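Local structure of apical membrane antigen 1, soluble form (2X2Z) at residues K59-Q64 against F193-S198; P153-S158 against L205-A210; L242-L247 against A322-V327. The protein takes part in host cell invasion by Toxoplasma gondii, as the parasite-surface component of the moving junction complex formed with rhoptry neck proteins. All coordinates share one frame; numbering follows the deposited sequence.

Contact 1. Residues K59-Q64 against F193-S198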
loop_
_atom_site.group_PDB
_atom_site.type_symbol
_atom_site.label_atom_id
_atom_site.label_comp_id
_atom_site.label_asym_id
_atom_site.label_seq_id
_atom_site.Cartn_x
_atom_site.Cartn_y
_atom_site.Cartn_z
ATOM N N LYS A 59 3.426 5.418 2.081
ATOM C CA LYS A 59 4.735 4.742 1.996
ATOM C C LYS A 59 5.890 5.652 1.576
ATOM O O LYS A 59 5.834 6.386 0.580
ATOM C CB LYS A 59 4.706 3.484 1.084
ATOM C CG LYS A 59 6.148 2.837 0.838
ATOM C CD LYS A 59 6.067 1.416 0.281
ATOM C CE LYS A 59 7.446 1.111 -0.370
ATOM N NZ LYS A 59 7.398 -0.165 -1.157
ATOM N N HIS A 60 6.945 5.623 2.388
ATOM C CA HIS A 60 8.211 6.342 2.121
ATOM C C HIS A 60 9.365 5.427 2.562
ATOM O O HIS A 60 9.149 4.451 3.292
ATOM C CB HIS A 60 8.313 7.714 2.819
ATOM C CG HIS A 60 7.908 7.725 4.266
ATOM N ND1 HIS A 60 8.832 7.748 5.303
ATOM C CD2 HIS A 60 6.694 7.621 4.857
ATOM C CE1 HIS A 60 8.193 7.724 6.467
ATOM N NE2 HIS A 60 6.898 7.669 6.228
ATOM N N ILE A 61 10.558 5.695 2.073
ATOM C CA ILE A 61 11.703 4.891 2.446
ATOM C C ILE A 61 12.557 5.695 3.371
ATOM O O ILE A 61 13.035 6.725 2.986
ATOM C CB ILE A 61 12.540 4.466 1.205
ATOM C CG1 ILE A 61 11.612 3.774 0.151
ATOM C CG2 ILE A 61 13.708 3.589 1.651
ATOM C CD1 ILE A 61 10.847 2.467 0.714
ATOM N N GLU A 62 12.708 5.216 4.593
ATOM C CA GLU A 62 13.514 5.894 5.614
ATOM C C GLU A 62 14.990 5.483 5.429
ATOM O O GLU A 62 15.310 4.296 5.246
ATOM C CB GLU A 62 13.001 5.548 7.011
ATOM C CG GLU A 62 13.849 6.124 8.136
ATOM C CD GLU A 62 13.430 5.572 9.509
ATOM O OE1 GLU A 62 13.024 6.380 10.389
ATOM O OE2 GLU A 62 13.467 4.342 9.703
ATOM N N LEU A 63 15.889 6.441 5.392
ATOM C CA LEU A 63 17.276 6.146 5.019
ATOM C C LEU A 63 18.031 6.175 6.331
ATOM O O LEU A 63 17.570 6.808 7.265
ATOM C CB LEU A 63 17.866 7.251 4.123
ATOM C CG LEU A 63 17.666 7.184 2.605
ATOM C CD1 LEU A 63 16.477 6.308 2.124
ATOM C CD2 LEU A 63 17.865 8.505 1.872
ATOM N N GLN A 64 19.199 5.579 6.375
ATOM C CA GLN A 64 20.037 5.657 7.611
ATOM C C GLN A 64 21.476 6.185 7.383
ATOM O O GLN A 64 22.477 5.583 7.844
ATOM C CB GLN A 64 19.984 4.314 8.341
ATOM C CG GLN A 64 18.499 3.795 8.513
ATOM C CD GLN A 64 18.337 2.525 9.354
ATOM O OE1 GLN A 64 17.597 1.575 8.974
ATOM N NE2 GLN A 64 18.941 2.528 10.547
ATOM N N PHE A 193 18.310 1.196 4.762
ATOM C CA PHE A 193 17.032 1.867 4.540
ATOM C C PHE A 193 15.928 0.844 4.620
ATOM O O PHE A 193 16.168 -0.384 4.414
ATOM C CB PHE A 193 17.030 2.627 3.171
ATOM C CG PHE A 193 17.445 1.817 2.020
ATOM C CD1 PHE A 193 16.534 0.955 1.380
ATOM C CD2 PHE A 193 18.741 1.887 1.563
ATOM C CE1 PHE A 193 16.943 0.204 0.259
ATOM C CE2 PHE A 193 19.159 1.177 0.483
ATOM C CZ PHE A 193 18.251 0.303 -0.179
ATOM N N LYS A 194 14.731 1.314 4.933
ATOM C CA LYS A 194 13.579 0.436 5.017
ATOM C C LYS A 194 12.331 1.204 4.738
ATOM O O LYS A 194 12.317 2.396 4.933
ATOM C CB LYS A 194 13.473 -0.220 6.425
ATOM C CG LYS A 194 13.310 0.787 7.584
ATOM C CD LYS A 194 13.497 0.014 8.951
ATOM C CE LYS A 194 12.881 0.731 10.138
ATOM N NZ LYS A 194 13.494 0.118 11.426
ATOM N N PRO A 195 11.242 0.505 4.339
ATOM C CA PRO A 195 9.946 1.188 4.116
ATOM C C PRO A 195 9.283 1.575 5.475
ATOM O O PRO A 195 9.440 0.836 6.440
ATOM C CB PRO A 195 9.085 0.127 3.485
ATOM C CG PRO A 195 10.100 -0.908 2.915
ATOM C CD PRO A 195 11.177 -0.933 3.965
ATOM N N ARG A 196 8.581 2.717 5.515
ATOM C CA ARG A 196 7.841 3.134 6.682
ATOM C C ARG A 196 6.578 3.808 6.219
ATOM O O ARG A 196 6.521 4.305 5.089
ATOM C CB ARG A 196 8.615 4.194 7.490
ATOM C CG ARG A 196 9.954 3.788 8.068
ATOM C CD ARG A 196 9.787 2.888 9.282
ATOM N NE ARG A 196 9.027 3.559 10.334
ATOM C CZ ARG A 196 9.574 4.032 11.456
ATOM N NH1 ARG A 196 10.881 3.884 11.695
ATOM N NH2 ARG A 196 8.804 4.634 12.346
ATOM N N LYS A 197 5.575 3.807 7.106
ATOM C CA LYS A 197 4.538 4.822 7.173
ATOM C C LYS A 197 4.603 5.465 8.549
ATOM O O LYS A 197 5.157 4.874 9.487
ATOM C CB LYS A 197 3.185 4.142 7.056
ATOM C CG LYS A 197 2.938 3.556 5.625
ATOM C CD LYS A 197 1.449 3.387 5.362
ATOM C CE LYS A 197 1.282 2.694 3.977
ATOM N NZ LYS A 197 -0.161 2.490 3.625
ATOM N N SER A 198 4.076 6.674 8.695
ATOM C CA SER A 198 4.235 7.351 9.967
ATOM C C SER A 198 2.888 7.806 10.393
ATOM O O SER A 198 2.059 8.171 9.541
ATOM C CB SER A 198 5.220 8.501 9.796
ATOM O OG SER A 198 5.109 9.473 10.814
#

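Contact 2. Residues P153-S158 against L205-A210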
loop_
_atom_site.group_PDB
_atom_site.type_symbol
_atom_site.label_atom_id
_atom_site.label_comp_id
_atom_site.label_asym_id
_atom_site.label_seq_id
_atom_site.Cartn_x
_atom_site.Cartn_y
_atom_site.Cartn_z
ATOM N N PRO A 153 9.815 2.768 -10.072
ATOM C CA PRO A 153 8.665 3.065 -9.266
ATOM C C PRO A 153 8.561 4.596 -9.148
ATOM O O PRO A 153 9.515 5.323 -9.503
ATOM C CB PRO A 153 8.999 2.356 -7.921
ATOM C CG PRO A 153 10.539 2.364 -7.875
ATOM C CD PRO A 153 10.863 2.035 -9.314
ATOM N N PHE A 154 7.447 5.116 -8.629
ATOM C CA PHE A 154 7.319 6.557 -8.531
ATOM C C PHE A 154 6.833 6.931 -7.144
ATOM O O PHE A 154 6.247 6.113 -6.500
ATOM C CB PHE A 154 6.275 7.050 -9.542
ATOM C CG PHE A 154 4.870 6.635 -9.204
ATOM C CD1 PHE A 154 4.064 7.463 -8.411
ATOM C CD2 PHE A 154 4.356 5.399 -9.663
ATOM C CE1 PHE A 154 2.768 7.101 -8.082
ATOM C CE2 PHE A 154 3.060 5.008 -9.335
ATOM C CZ PHE A 154 2.254 5.866 -8.530
ATOM N N VAL A 155 7.015 8.197 -6.756
ATOM C CA VAL A 155 6.284 8.788 -5.644
ATOM C C VAL A 155 5.602 10.060 -6.074
ATOM O O VAL A 155 6.243 10.962 -6.580
ATOM C CB VAL A 155 7.252 9.097 -4.483
ATOM C CG1 VAL A 155 6.544 9.916 -3.388
ATOM C CG2 VAL A 155 7.829 7.801 -4.048
ATOM N N TYR A 156 4.295 10.133 -5.856
ATOM C CA TYR A 156 3.576 11.391 -6.043
ATOM C C TYR A 156 3.601 12.131 -4.688
ATOM O O TYR A 156 3.034 11.679 -3.693
ATOM C CB TYR A 156 2.134 11.158 -6.542
ATOM C CG TYR A 156 1.474 12.467 -6.951
ATOM C CD1 TYR A 156 2.181 13.364 -7.745
ATOM C CD2 TYR A 156 0.170 12.814 -6.516
ATOM C CE1 TYR A 156 1.661 14.591 -8.100
ATOM C CE2 TYR A 156 -0.402 14.057 -6.879
ATOM C CZ TYR A 156 0.363 14.938 -7.683
ATOM O OH TYR A 156 -0.083 16.192 -8.064
ATOM N N ASP A 157 4.258 13.290 -4.672
ATOM C CA ASP A 157 4.147 14.215 -3.567
ATOM C C ASP A 157 2.967 15.066 -3.913
ATOM O O ASP A 157 3.082 16.012 -4.724
ATOM C CB ASP A 157 5.392 15.064 -3.504
ATOM C CG ASP A 157 5.303 16.098 -2.468
ATOM O OD1 ASP A 157 4.165 16.479 -2.164
ATOM O OD2 ASP A 157 6.363 16.503 -1.958
ATOM N N SER A 158 1.839 14.716 -3.305
ATOM C CA SER A 158 0.551 15.310 -3.609
ATOM C C SER A 158 0.440 16.707 -3.025
ATOM O O SER A 158 -0.400 17.479 -3.454
ATOM C CB SER A 158 -0.568 14.448 -3.079
ATOM O OG SER A 158 -0.523 14.269 -1.655
ATOM N N LEU A 205 2.694 11.726 0.584
ATOM C CA LEU A 205 3.478 10.886 -0.362
ATOM C C LEU A 205 2.792 9.554 -0.717
ATOM O O LEU A 205 2.432 8.778 0.176
ATOM C CB LEU A 205 4.900 10.613 0.186
ATOM C CG LEU A 205 5.790 11.811 0.552
ATOM C CD1 LEU A 205 7.224 11.347 0.870
ATOM C CD2 LEU A 205 5.844 12.875 -0.586
ATOM N N ILE A 206 2.659 9.295 -2.022
ATOM C CA ILE A 206 2.112 8.041 -2.549
ATOM C C ILE A 206 3.148 7.295 -3.413
ATOM O O ILE A 206 3.528 7.738 -4.462
ATOM C CB ILE A 206 0.758 8.284 -3.335
ATOM C CG1 ILE A 206 -0.262 9.048 -2.465
ATOM C CG2 ILE A 206 0.080 6.995 -3.702
ATOM C CD1 ILE A 206 -0.309 10.467 -2.818
ATOM N N TYR A 207 3.515 6.103 -3.019
ATOM C CA TYR A 207 4.483 5.293 -3.715
ATOM C C TYR A 207 3.744 4.286 -4.568
ATOM O O TYR A 207 2.680 3.782 -4.177
ATOM C CB TYR A 207 5.278 4.515 -2.604
ATOM C CG TYR A 207 6.475 3.714 -3.112
ATOM C CD1 TYR A 207 7.772 4.228 -3.013
ATOM C CD2 TYR A 207 6.311 2.402 -3.645
ATOM C CE1 TYR A 207 8.938 3.481 -3.437
ATOM C CE2 TYR A 207 7.464 1.632 -4.079
ATOM C CZ TYR A 207 8.743 2.190 -3.976
ATOM O OH TYR A 207 9.808 1.494 -4.420
ATOM N N GLY A 208 4.332 3.926 -5.721
ATOM C CA GLY A 208 3.710 2.927 -6.619
ATOM C C GLY A 208 4.704 2.362 -7.602
ATOM O O GLY A 208 5.676 3.005 -7.874
ATOM N N SER A 209 4.508 1.132 -8.079
ATOM C CA SER A 209 5.267 0.629 -9.223
ATOM C C SER A 209 4.764 1.401 -10.433
ATOM O O SER A 209 3.650 1.909 -10.402
ATOM C CB SER A 209 4.974 -0.870 -9.477
ATOM O OG SER A 209 3.799 -1.028 -10.293
ATOM N N ALA A 210 5.548 1.462 -11.503
ATOM C CA ALA A 210 5.095 2.134 -12.699
ATOM C C ALA A 210 3.778 1.536 -13.228
ATOM O O ALA A 210 3.112 2.192 -14.039
ATOM C CB ALA A 210 6.171 2.052 -13.791
#

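Contact 3. Residues L242-L247 against A322-V327. With NAG (2-acetamido-2-deoxy-beta-D-glucopyranose), chain E.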
loop_
_atom_site.group_PDB
_atom_site.type_symbol
_atom_site.label_atom_id
_atom_site.label_comp_id
_atom_site.label_asym_id
_atom_site.label_seq_id
_atom_site.Cartn_x
_atom_site.Cartn_y
_atom_site.Cartn_z
ATOM N N LEU A 242 -18.361 -12.539 10.805
ATOM C CA LEU A 242 -17.470 -12.498 12.003
ATOM C C LEU A 242 -16.402 -11.452 11.705
ATOM O O LEU A 242 -15.647 -11.597 10.752
ATOM C CB LEU A 242 -16.808 -13.863 12.236
ATOM C CG LEU A 242 -17.494 -14.947 13.105
ATOM C CD1 LEU A 242 -18.918 -15.253 12.637
ATOM C CD2 LEU A 242 -16.645 -16.261 13.174
ATOM N N ASP A 243 -16.335 -10.385 12.502
ATOM C CA ASP A 243 -15.204 -9.489 12.357
ATOM C C ASP A 243 -13.900 -10.171 12.787
ATOM O O ASP A 243 -13.916 -11.289 13.386
ATOM C CB ASP A 243 -15.474 -8.094 12.996
ATOM C CG ASP A 243 -15.382 -8.083 14.540
ATOM O OD1 ASP A 243 -16.282 -7.474 15.147
ATOM O OD2 ASP A 243 -14.443 -8.641 15.153
ATOM N N TYR A 244 -12.764 -9.560 12.440
ATOM C CA TYR A 244 -11.494 -10.234 12.703
ATOM C C TYR A 244 -11.298 -10.604 14.214
ATOM O O TYR A 244 -10.578 -11.537 14.497
ATOM C CB TYR A 244 -10.332 -9.385 12.222
ATOM C CG TYR A 244 -10.226 -9.164 10.712
ATOM C CD1 TYR A 244 -10.770 -10.077 9.784
ATOM C CD2 TYR A 244 -9.545 -8.058 10.229
ATOM C CE1 TYR A 244 -10.582 -9.895 8.426
ATOM C CE2 TYR A 244 -9.340 -7.902 8.938
ATOM C CZ TYR A 244 -9.892 -8.786 8.012
ATOM O OH TYR A 244 -9.696 -8.496 6.672
ATOM N N THR A 245 -11.941 -9.903 15.148
ATOM C CA THR A 245 -11.738 -10.217 16.579
ATOM C C THR A 245 -12.234 -11.649 16.953
ATOM O O THR A 245 -11.798 -12.253 17.983
ATOM C CB THR A 245 -12.386 -9.195 17.542
ATOM O OG1 THR A 245 -13.817 -9.258 17.450
ATOM C CG2 THR A 245 -11.838 -7.745 17.345
ATOM N N GLU A 246 -13.073 -12.214 16.087
ATOM C CA GLU A 246 -13.655 -13.558 16.332
ATOM C C GLU A 246 -12.908 -14.682 15.640
ATOM O O GLU A 246 -13.264 -15.846 15.815
ATOM C CB GLU A 246 -15.133 -13.633 15.881
ATOM C CG GLU A 246 -16.078 -12.818 16.736
ATOM C CD GLU A 246 -17.506 -13.333 16.564
ATOM O OE1 GLU A 246 -17.748 -14.536 16.785
ATOM O OE2 GLU A 246 -18.374 -12.560 16.160
ATOM N N LEU A 247 -11.899 -14.332 14.844
ATOM C CA LEU A 247 -11.056 -15.294 14.158
ATOM C C LEU A 247 -9.772 -15.645 14.958
ATOM O O LEU A 247 -9.068 -14.798 15.500
ATOM C CB LEU A 247 -10.686 -14.777 12.762
ATOM C CG LEU A 247 -11.598 -14.803 11.519
ATOM C CD1 LEU A 247 -13.095 -14.825 11.724
ATOM C CD2 LEU A 247 -11.223 -13.733 10.514
ATOM N N ALA A 322 -7.050 -4.946 15.279
ATOM C CA ALA A 322 -7.163 -6.323 14.876
ATOM C C ALA A 322 -6.561 -6.469 13.473
ATOM O O ALA A 322 -7.053 -5.853 12.517
ATOM C CB ALA A 322 -8.635 -6.734 14.886
ATOM N N LEU A 323 -5.515 -7.284 13.351
ATOM C CA LEU A 323 -4.803 -7.513 12.120
ATOM C C LEU A 323 -5.010 -8.938 11.583
ATOM O O LEU A 323 -4.908 -9.917 12.330
ATOM C CB LEU A 323 -3.315 -7.263 12.340
ATOM C CG LEU A 323 -2.905 -5.915 12.921
ATOM C CD1 LEU A 323 -1.458 -5.935 13.616
ATOM C CD2 LEU A 323 -2.994 -4.793 11.828
ATOM N N SER A 324 -5.279 -9.050 10.281
ATOM C CA SER A 324 -5.582 -10.364 9.696
ATOM C C SER A 324 -4.998 -10.464 8.292
ATOM O O SER A 324 -4.918 -9.472 7.579
ATOM C CB SER A 324 -7.122 -10.551 9.658
ATOM O OG SER A 324 -7.505 -11.804 9.065
ATOM N N ASP A 325 -4.618 -11.671 7.873
ATOM C CA ASP A 325 -4.387 -11.887 6.436
ATOM C C ASP A 325 -5.621 -12.328 5.668
ATOM O O ASP A 325 -5.542 -12.623 4.456
ATOM C CB ASP A 325 -3.268 -12.881 6.231
ATOM C CG ASP A 325 -3.551 -14.239 6.857
ATOM O OD1 ASP A 325 -2.615 -15.044 6.815
ATOM O OD2 ASP A 325 -4.684 -14.546 7.333
ATOM N N GLN A 326 -6.760 -12.420 6.351
ATOM C CA GLN A 326 -7.964 -12.895 5.647
ATOM C C GLN A 326 -8.657 -11.797 4.807
ATOM O O GLN A 326 -9.231 -10.806 5.370
ATOM C CB GLN A 326 -8.926 -13.442 6.676
ATOM C CG GLN A 326 -8.318 -14.642 7.488
ATOM C CD GLN A 326 -8.123 -15.893 6.608
ATOM O OE1 GLN A 326 -6.989 -16.244 6.241
ATOM N NE2 GLN A 326 -9.225 -16.501 6.200
ATOM N N VAL A 327 -8.652 -11.954 3.491
ATOM C CA VAL A 327 -9.367 -10.999 2.626
ATOM C C VAL A 327 -10.832 -10.864 3.116
ATOM O O VAL A 327 -11.505 -11.842 3.283
ATOM C CB VAL A 327 -9.268 -11.400 1.153
ATOM C CG1 VAL A 327 -10.257 -10.531 0.222
ATOM C CG2 VAL A 327 -7.786 -11.317 0.683
HETATM C C1 NAG E . -9.177 -12.501 -3.644
HETATM C C2 NAG E . -10.239 -13.589 -3.450
HETATM C C3 NAG E . -9.569 -14.938 -3.602
HETATM C C4 NAG E . -8.772 -15.024 -4.931
HETATM C C5 NAG E . -7.861 -13.797 -5.136
HETATM C C6 NAG E . -7.281 -13.854 -6.554
HETATM C C7 NAG E . -12.080 -13.389 -1.744
HETATM C C8 NAG E . -13.071 -12.905 -2.765
HETATM N N2 NAG E . -10.835 -13.645 -2.138
HETATM O O3 NAG E . -10.592 -15.902 -3.494
HETATM O O4 NAG E . -7.994 -16.213 -5.125
HETATM O O5 NAG E . -8.584 -12.576 -4.921
HETATM O O6 NAG E . -8.245 -13.502 -7.548
HETATM O O7 NAG E . -12.429 -13.527 -0.540
#

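Contact 1. Residues K59-Q64 against F193-S198
H60 and R196 form one hydrogen-bonded antiparallel pair and E62 and K194 the next, in a ladder whose strand axes, 60-63 and 193-196, run at 143°. I61-P195 and L63-F193 are the non-hydrogen-bonded pairs. H60 N gives a nearly straight bond to R196 O, 3.0 Å long, and R196 N returns one to H60 O.

On the face of H60, E62, K194 and R196, CG of H60 sits between its backbone N and carbonyl carbon (chi1 46°). This brings the imidazole back over its own strand pair, and R196 O lies 3.3 Å above one face of the ring, toward its rim. CE1 of H60 also meets CB of R196 at 3.7 Å. E62 and R196 run side by side. Their flat ends are turned almost perpendicular. R196 NH1 and E62 OE2 form a salt bridge at 3.3 Å, in which the hydrogen bond is bent and weak. R196 NE makes a second salt bridge, to E267, so R196 links two carboxylates.

The other face is apolar. I61 CG2 touches F193 CB at 3.8 Å, and I61 runs alongside P195, its CD1 4.0 Å from P195 CB. L63 CD1 touches the same F193 CB, at 3.9 Å. This two-stranded sheet of domain I packs P195, K59 and K197 on F266 of helix 258-267, which belongs to domain II.

Contact 2. Residues P153-S158 against L205-A210
V155 and Y207 pair in an antiparallel strand contact between neighbouring inner strands of the five-stranded sheet of domain I. Strands 154-157 and 205-208 run at 161° with their axes 4.5 Å apart. Four backbone hydrogen bonds join them. F154 and G208 form one hydrogen-bonded pair, and F154 N reaches G208 O at 2.9 Å. Y156 and I206 form the other. There both donors are tilted out of the carbonyl planes.

The F154 ring leans across its partner strand. With CG between the backbone N and the carbonyl carbon (chi1 69°), the ring covers G208, and G208 N lies 3.9 Å above its centre. The ring edge meets S209 O, which is 3.3 Å from CE2 of F154. No side chain at G208 stands in the way of this ring.

The sheet is part of the PAN-related fold of domain I, and its strand order places 205-208 between 56-57 and 150-157. Helix 127-136 covers the same side as F154, which packs on L128, C131, A132 and A135.

V155, D157, L205 and Y207 occupy the opposite face. V155 CG2 meets Y207 CD1 at 3.7 Å, the two side chains crossing at about a right angle. V155 CG1 touches L205 CB, and CD2 of L205 comes against CB of D157 at 3.7 Å. D157 OD1 itself accepts from K160 N. P153 lies alongside the tyrosine, its CG 3.6 Å from Y207 OH. The Y207 ring also makes a cation-pi contact with K59.

Contact 3. Residues L242-L247 against A322-V327
An Asx turn in 242-247 and an ST turn in 322-327 flank this contact in domain II, where Y244 packs on the end of strand 319-324. The two segments form no strand pair with each other. Strand 240-243 belongs to a three-stranded antiparallel sheet and strand 319-324 to a five-stranded one, so the tyrosine joins the two sheets.

S324 CB stands over the centre of the Y244 ring, 3.3 Å from the centroid and 5° off the normal. This is a CH-pi contact made squarely on the face. CG of Y244 is anti to its carbonyl carbon (chi1 -66°), which lays the ring over S324. At the ring edge A322 O approaches CD2 of Y244 at 4.0 Å. The backbone end of the side chain packs on alanine, with Y244 CB 4.1 Å from A322 CB, and T245 CG2 touches the same methyl group. L247 adds a looser apolar contact to Q326. F233 and Y308 also pack against Y244.

Each turn is held by a side-chain oxygen. D243 OD2 takes the backbone N of T245. The other carboxylate oxygen, D243 OD1, is in a salt bridge with R232. S324 OG accepts from Q326 N at 2.9 Å. In this ST turn the chain bends after the strand, and Q326 O comes to face the phenol.

V327 follows, its CG1 3.8 Å from O7 of the GlcNAc linked to N23, which H26 also hydrogen-bonds. The phenol completes the contact: Y244 OH donates to Q326 O over 2.7 Å, nearly in line with the carbonyl bond.

How the contacts relate
From the N terminus, strand 60-63 opens contact 1, which closes at 193-198 after 128 intervening residues. Contact 2 opens inside that loop at 153-158 and closes beyond it at 205-210, so the two cross. Their centres are 13 Å apart, and they touch where K59 meets Y207 and H60 meets L205. Contact 1 is the two-stranded sheet and contact 2 lies within the five-stranded one; these touches join the two sheets of domain I. Contact 3 comes later, in series with both. It closes a 74-residue loop in domain II and joins two sheets there. Its centre lies 27 Å from that of contact 1 and 29 Å from that of contact 2, with no touch to either.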